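Local coordinates for protein SalCYP truncation (Salinispora tropica, PDB 7ABB) that is a bacterial cytochrome P450, a mainly helical heme protein that holds heme c in its pocket, at residues Ser120-Arg125 against Glu357-Leu362; Arg191-Arg196 against Ser227-Leu232. All coordinates share one frame; numbering follows the deposited sequence.

Interaction 1: Ser120-Arg125 against Glu357-Leu362; sequences SAFVDR and EEWHEL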
loop_
_atom_site.group_PDB
_atom_site.type_symbol
_atom_site.label_atom_id
_atom_site.label_comp_id
_atom_site.label_asym_id
_atom_site.label_seq_id
_atom_site.Cartn_x
_atom_site.Cartn_y
_atom_site.Cartn_z
ATOM N N SER A 120 8.908 22.780 -1.237
ATOM C CA SER A 120 9.386 24.158 -1.230
ATOM C C SER A 120 9.390 24.749 0.166
ATOM O O SER A 120 10.263 25.564 0.491
ATOM C CB SER A 120 8.509 25.022 -2.144
ATOM O OG SER A 120 8.773 24.768 -3.502
ATOM N N ALA A 121 8.443 24.351 1.009
ATOM C CA ALA A 121 8.308 24.983 2.312
ATOM C C ALA A 121 9.392 24.559 3.294
ATOM O O ALA A 121 9.558 25.222 4.315
ATOM C CB ALA A 121 6.927 24.667 2.901
ATOM N N PHE A 122 10.126 23.474 3.028
ATOM C CA PHE A 122 11.206 23.076 3.928
ATOM C C PHE A 122 12.577 22.961 3.278
ATOM O O PHE A 122 13.534 22.666 3.994
ATOM C CB PHE A 122 10.891 21.767 4.672
ATOM C CG PHE A 122 10.560 20.583 3.804
ATOM C CD1 PHE A 122 11.548 19.856 3.151
ATOM C CD2 PHE A 122 9.252 20.134 3.705
ATOM C CE1 PHE A 122 11.225 18.732 2.374
ATOM C CE2 PHE A 122 8.924 19.037 2.945
ATOM C CZ PHE A 122 9.894 18.320 2.278
ATOM N N VAL A 123 12.724 23.241 1.979
ATOM C CA VAL A 123 14.038 23.140 1.332
ATOM C C VAL A 123 15.102 23.922 2.098
ATOM O O VAL A 123 16.252 23.477 2.216
ATOM C CB VAL A 123 13.977 23.615 -0.134
ATOM C CG1 VAL A 123 15.373 23.655 -0.737
ATOM C CG2 VAL A 123 13.154 22.706 -0.955
ATOM N N ASP A 124 14.767 25.125 2.571
ATOM C CA ASP A 124 15.768 25.979 3.199
ATOM C C ASP A 124 16.277 25.452 4.541
ATOM O O ASP A 124 17.325 25.910 5.002
ATOM C CB ASP A 124 15.202 27.400 3.379
ATOM C CG ASP A 124 15.048 28.140 2.065
ATOM O OD1 ASP A 124 15.573 27.665 1.037
ATOM O OD2 ASP A 124 14.412 29.214 2.066
ATOM N N ARG A 125 15.595 24.480 5.154
ATOM C CA ARG A 125 16.018 23.976 6.459
ATOM C C ARG A 125 17.222 23.040 6.380
ATOM O O ARG A 125 17.968 22.925 7.356
ATOM C CB ARG A 125 14.865 23.229 7.115
ATOM C CG ARG A 125 13.765 24.178 7.591
ATOM C CD ARG A 125 12.473 23.472 7.887
ATOM N NE ARG A 125 12.675 22.248 8.639
ATOM C CZ ARG A 125 11.717 21.356 8.875
ATOM N NH1 ARG A 125 10.474 21.594 8.458
ATOM N NH2 ARG A 125 12.000 20.252 9.554
ATOM N N GLU A 357 9.988 12.980 -8.359
ATOM C CA GLU A 357 10.357 13.947 -9.384
ATOM C C GLU A 357 10.518 15.333 -8.772
ATOM O O GLU A 357 11.527 16.030 -8.989
ATOM C CB GLU A 357 9.296 13.961 -10.494
ATOM C CG GLU A 357 9.338 12.769 -11.440
ATOM C CD GLU A 357 8.164 12.728 -12.396
ATOM O OE1 GLU A 357 7.116 13.337 -12.084
ATOM O OE2 GLU A 357 8.277 12.089 -13.466
ATOM N N GLU A 358 9.500 15.780 -8.033
ATOM C CA GLU A 358 9.563 17.133 -7.491
ATOM C C GLU A 358 10.645 17.235 -6.418
ATOM O O GLU A 358 11.296 18.278 -6.293
ATOM C CB GLU A 358 8.194 17.560 -6.948
ATOM C CG GLU A 358 7.114 17.681 -8.024
ATOM C CD GLU A 358 7.509 18.635 -9.105
ATOM O OE1 GLU A 358 7.858 19.788 -8.773
ATOM O OE2 GLU A 358 7.478 18.243 -10.285
ATOM N N TRP A 359 10.870 16.155 -5.665
ATOM C CA TRP A 359 11.938 16.142 -4.674
ATOM C C TRP A 359 13.285 16.403 -5.334
ATOM O O TRP A 359 14.054 17.251 -4.873
ATOM C CB TRP A 359 11.940 14.799 -3.930
ATOM C CG TRP A 359 13.018 14.719 -2.895
ATOM C CD1 TRP A 359 14.338 14.445 -3.114
ATOM C CD2 TRP A 359 12.881 14.951 -1.486
ATOM N NE1 TRP A 359 15.019 14.484 -1.935
ATOM C CE2 TRP A 359 14.158 14.795 -0.918
ATOM C CE3 TRP A 359 11.812 15.284 -0.654
ATOM C CZ2 TRP A 359 14.395 14.959 0.444
ATOM C CZ3 TRP A 359 12.041 15.451 0.702
ATOM C CH2 TRP A 359 13.333 15.268 1.240
ATOM N N HIS A 360 13.594 15.695 -6.424
ATOM C CA HIS A 360 14.921 15.845 -7.024
ATOM C C HIS A 360 15.098 17.152 -7.786
ATOM O O HIS A 360 16.229 17.598 -8.011
ATOM C CB HIS A 360 15.201 14.634 -7.907
ATOM C CG HIS A 360 15.498 13.405 -7.114
ATOM N ND1 HIS A 360 14.515 12.581 -6.609
ATOM C CD2 HIS A 360 16.674 12.904 -6.666
ATOM C CE1 HIS A 360 15.075 11.597 -5.926
ATOM N NE2 HIS A 360 16.386 11.775 -5.941
ATOM N N GLU A 361 14.004 17.828 -8.126
ATOM C CA GLU A 361 14.100 19.157 -8.713
ATOM C C GLU A 361 14.556 20.176 -7.686
ATOM O O GLU A 361 15.351 21.068 -8.001
ATOM C CB GLU A 361 12.745 19.554 -9.280
ATOM C CG GLU A 361 12.714 20.954 -9.829
ATOM C CD GLU A 361 13.606 21.132 -11.039
ATOM O OE1 GLU A 361 14.277 22.187 -11.138
ATOM O OE2 GLU A 361 13.627 20.220 -11.893
ATOM N N LEU A 362 14.064 20.061 -6.459
ATOM C CA LEU A 362 14.372 21.025 -5.414
ATOM C C LEU A 362 15.526 20.597 -4.516
ATOM O O LEU A 362 16.241 21.458 -3.982
ATOM C CB LEU A 362 13.116 21.263 -4.567
ATOM C CG LEU A 362 12.002 22.045 -5.269
ATOM C CD1 LEU A 362 10.753 22.013 -4.417
ATOM C CD2 LEU A 362 12.438 23.479 -5.523
#
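Phe122 and Trp359 meet at the buried end of this contact, where the end of helix 108-120 and the loop after it pack against the last turns of helix 345-362. The rim of the phenyl ring does the touching: Phe122 CE1 lies 3.8 Å from Trp359 CZ3, and Phe122 CZ is 3.9 Å from the same Trp359 CZ3. That indole carbon sits near the plane of the phenyl ring, at its edge, and the two side chains cross at about a right angle. Neither CB bond aims at the other segment, yet the ring ends come close, with Phe122 CG between its backbone N and carbonyl carbon (chi1 56°) and Trp359 CG opposite its N (chi1 180°). Val128 touches both rings, and Phe130 and Tyr366 each make edge-to-face contacts with Trp359.

Next to this aromatic pair, Val123 and Leu362 are the residues with the nearest CA atoms, Val123 CA lying 7.1 Å from Leu362 CA. Both CB bonds point toward the other segment, and Val123 CG2 rests 3.9 Å from Leu362 CB.

On the solvent side few atoms take part: Leu362 CD1 lies 3.5 Å from Ser120 OG and 3.8 Å from Ser120 N. This is a van der Waals touch, for the exposed serine's hydroxyl is hydrogen-bonded to Arg116 O, one turn back in its own helix. No hydrogen bond joins the two segments, and their buried surface is a modest 210 Å². On the neighbouring turn, Glu358 forms salt bridges with Arg112 and Arg116, adding a polar link between the same two helices. Such apolar packing of two helix ends and a loop, graded from aromatic interior to exposed serine, belongs to the helical framework of the cytochrome P450 fold.

Interaction 2: Arg191-Arg196 against Ser227-Leu232; sequences RRHVAR and SLLTVL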
loop_
_atom_site.group_PDB
_atom_site.type_symbol
_atom_site.label_atom_id
_atom_site.label_comp_id
_atom_site.label_asym_id
_atom_site.label_seq_id
_atom_site.Cartn_x
_atom_site.Cartn_y
_atom_site.Cartn_z
ATOM N N ARG A 191 -19.677 8.790 8.271
ATOM C CA ARG A 191 -21.120 8.985 8.416
ATOM C C ARG A 191 -21.505 10.413 8.070
ATOM O O ARG A 191 -22.492 10.650 7.361
ATOM C CB ARG A 191 -21.554 8.667 9.846
ATOM C CG ARG A 191 -21.762 7.209 10.118
ATOM C CD ARG A 191 -22.750 6.997 11.253
ATOM N NE ARG A 191 -22.239 7.511 12.520
ATOM C CZ ARG A 191 -21.401 6.851 13.313
ATOM N NH1 ARG A 191 -20.974 5.641 12.978
ATOM N NH2 ARG A 191 -20.989 7.401 14.445
ATOM N N ARG A 192 -20.734 11.379 8.570
ATOM C CA ARG A 192 -21.010 12.777 8.267
ATOM C C ARG A 192 -20.799 13.077 6.787
ATOM O O ARG A 192 -21.539 13.886 6.211
ATOM C CB ARG A 192 -20.144 13.688 9.140
ATOM C CG ARG A 192 -20.569 13.777 10.614
ATOM C CD ARG A 192 -19.705 14.797 11.364
ATOM N NE ARG A 192 -20.245 15.181 12.675
ATOM C CZ ARG A 192 -19.622 15.024 13.846
ATOM N NH1 ARG A 192 -20.218 15.426 14.967
ATOM N NH2 ARG A 192 -18.411 14.480 13.920
ATOM N N HIS A 193 -19.816 12.432 6.150
ATOM C CA HIS A 193 -19.577 12.671 4.731
ATOM C C HIS A 193 -20.740 12.151 3.891
ATOM O O HIS A 193 -21.191 12.813 2.950
ATOM C CB HIS A 193 -18.267 12.012 4.288
ATOM C CG HIS A 193 -17.876 12.369 2.891
ATOM N ND1 HIS A 193 -17.568 13.661 2.516
ATOM C CD2 HIS A 193 -17.799 11.618 1.766
ATOM C CE1 HIS A 193 -17.294 13.683 1.224
ATOM N NE2 HIS A 193 -17.419 12.455 0.747
ATOM N N VAL A 194 -21.215 10.947 4.197
ATOM C CA VAL A 194 -22.370 10.417 3.480
ATOM C C VAL A 194 -23.529 11.391 3.595
ATOM O O VAL A 194 -24.189 11.725 2.607
ATOM C CB VAL A 194 -22.737 9.024 4.017
ATOM C CG1 VAL A 194 -24.058 8.524 3.405
ATOM C CG2 VAL A 194 -21.630 8.058 3.704
ATOM N N ALA A 195 -23.758 11.901 4.802
ATOM C CA ALA A 195 -24.896 12.795 5.018
ATOM C C ALA A 195 -24.726 14.107 4.257
ATOM O O ALA A 195 -25.710 14.666 3.745
ATOM C CB ALA A 195 -25.084 13.062 6.512
ATOM N N ARG A 196 -23.498 14.631 4.201
ATOM C CA ARG A 196 -23.229 15.830 3.410
ATOM C C ARG A 196 -23.623 15.628 1.953
ATOM O O ARG A 196 -24.312 16.466 1.360
ATOM C CB ARG A 196 -21.747 16.211 3.509
ATOM C CG ARG A 196 -21.343 17.408 2.622
ATOM C CD ARG A 196 -19.836 17.501 2.399
ATOM N NE ARG A 196 -19.109 17.981 3.566
ATOM C CZ ARG A 196 -19.034 19.250 3.953
ATOM N NH1 ARG A 196 -19.677 20.206 3.288
ATOM N NH2 ARG A 196 -18.320 19.558 5.027
ATOM N N SER A 227 -18.709 1.446 4.974
ATOM C CA SER A 227 -17.624 0.471 4.923
ATOM C C SER A 227 -16.624 0.812 3.823
ATOM O O SER A 227 -15.407 0.867 4.061
ATOM C CB SER A 227 -18.203 -0.922 4.715
ATOM O OG SER A 227 -17.163 -1.871 4.704
ATOM N N LEU A 228 -17.121 1.069 2.609
ATOM C CA LEU A 228 -16.239 1.417 1.498
ATOM C C LEU A 228 -15.341 2.600 1.845
ATOM O O LEU A 228 -14.124 2.547 1.661
ATOM C CB LEU A 228 -17.070 1.734 0.255
ATOM C CG LEU A 228 -16.286 2.317 -0.925
ATOM C CD1 LEU A 228 -15.283 1.315 -1.487
ATOM C CD2 LEU A 228 -17.254 2.792 -2.001
ATOM N N LEU A 229 -15.943 3.679 2.340
ATOM C CA LEU A 229 -15.182 4.886 2.651
ATOM C C LEU A 229 -14.160 4.620 3.740
ATOM O O LEU A 229 -13.049 5.152 3.695
ATOM C CB LEU A 229 -16.142 6.009 3.072
ATOM C CG LEU A 229 -16.996 6.544 1.919
ATOM C CD1 LEU A 229 -18.065 7.527 2.432
ATOM C CD2 LEU A 229 -16.128 7.218 0.865
ATOM N N THR A 230 -14.516 3.785 4.718
ATOM C CA THR A 230 -13.558 3.411 5.755
ATOM C C THR A 230 -12.383 2.645 5.162
ATOM O O THR A 230 -11.224 2.908 5.499
ATOM C CB THR A 230 -14.254 2.577 6.833
ATOM O OG1 THR A 230 -15.363 3.321 7.354
ATOM C CG2 THR A 230 -13.302 2.255 7.975
ATOM N N VAL A 231 -12.661 1.677 4.284
ATOM C CA VAL A 231 -11.579 0.901 3.676
ATOM C C VAL A 231 -10.666 1.792 2.853
ATOM O O VAL A 231 -9.435 1.669 2.902
ATOM C CB VAL A 231 -12.170 -0.238 2.820
ATOM C CG1 VAL A 231 -11.108 -0.849 1.929
ATOM C CG2 VAL A 231 -12.794 -1.288 3.702
ATOM N N LEU A 232 -11.247 2.722 2.089
ATOM C CA LEU A 232 -10.426 3.624 1.300
ATOM C C LEU A 232 -9.497 4.432 2.183
ATOM O O LEU A 232 -8.328 4.627 1.837
ATOM C CB LEU A 232 -11.317 4.546 0.472
ATOM C CG LEU A 232 -12.039 3.825 -0.662
ATOM C CD1 LEU A 232 -13.004 4.749 -1.343
ATOM C CD2 LEU A 232 -11.068 3.295 -1.698
#
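Leu229 touches both Val194 and His193 with its CD1 methyl, joining helices 182-199 and 222-235 in a buried helix-helix contact of the cytochrome P450 fold. The first shell is small, with 93 Å² buried in total and no hydrogen bond across. Its closest approach is Leu229 CD1 to Val194 CG2 at 3.8 Å, between side chains that cross obliquely. The same methyl reaches His193 at the edge of the imidazole, close to the ring plane, and there the two side chains run at about a right angle.

The CB bonds of Leu229 and His193 both aim across the interface; the histidine's CG is turned opposite its backbone N (chi1 -173°), and the CD2 edge of its ring is what meets Leu229. The backbones remain apart, Val194 CA being 9.1 Å from Leu229 CA, and between these segments the contact is made by side chains.

In the second shell, Trp149 meets the His193 ring edge-to-face, and Thr207 touches both His193 and Leu229. Val190, one turn before Val194, also packs on Leu229. Farther along helix 222-235, Leu232 touches the heme c, whereas the side chain of Leu229 is about 10 Å from it. The longer of the methyl's two contacts here is 4.2 Å, from Leu229 CD1 to His193 CD2.

In the fold
Interactions 1 and 2 are separate packing sites, their centres 34 Å apart and their nearest atoms about 22 Å apart, and they share no helix. Along the chain, interaction 2 is nested within the loop that interaction 1 closes. All three touching residues of interaction 2 are buried, whereas interaction 1 runs from buried rings to an exposed serine. Neither has a hydrogen bond between its segments. Interaction 1 joins a helix end and its loop to another helix end, has its backbones closer and buries more surface through aromatic and aliphatic groups; interaction 2 spans two mid-helix segments through aliphatic and imidazole groups, on a helix that also reaches the heme c.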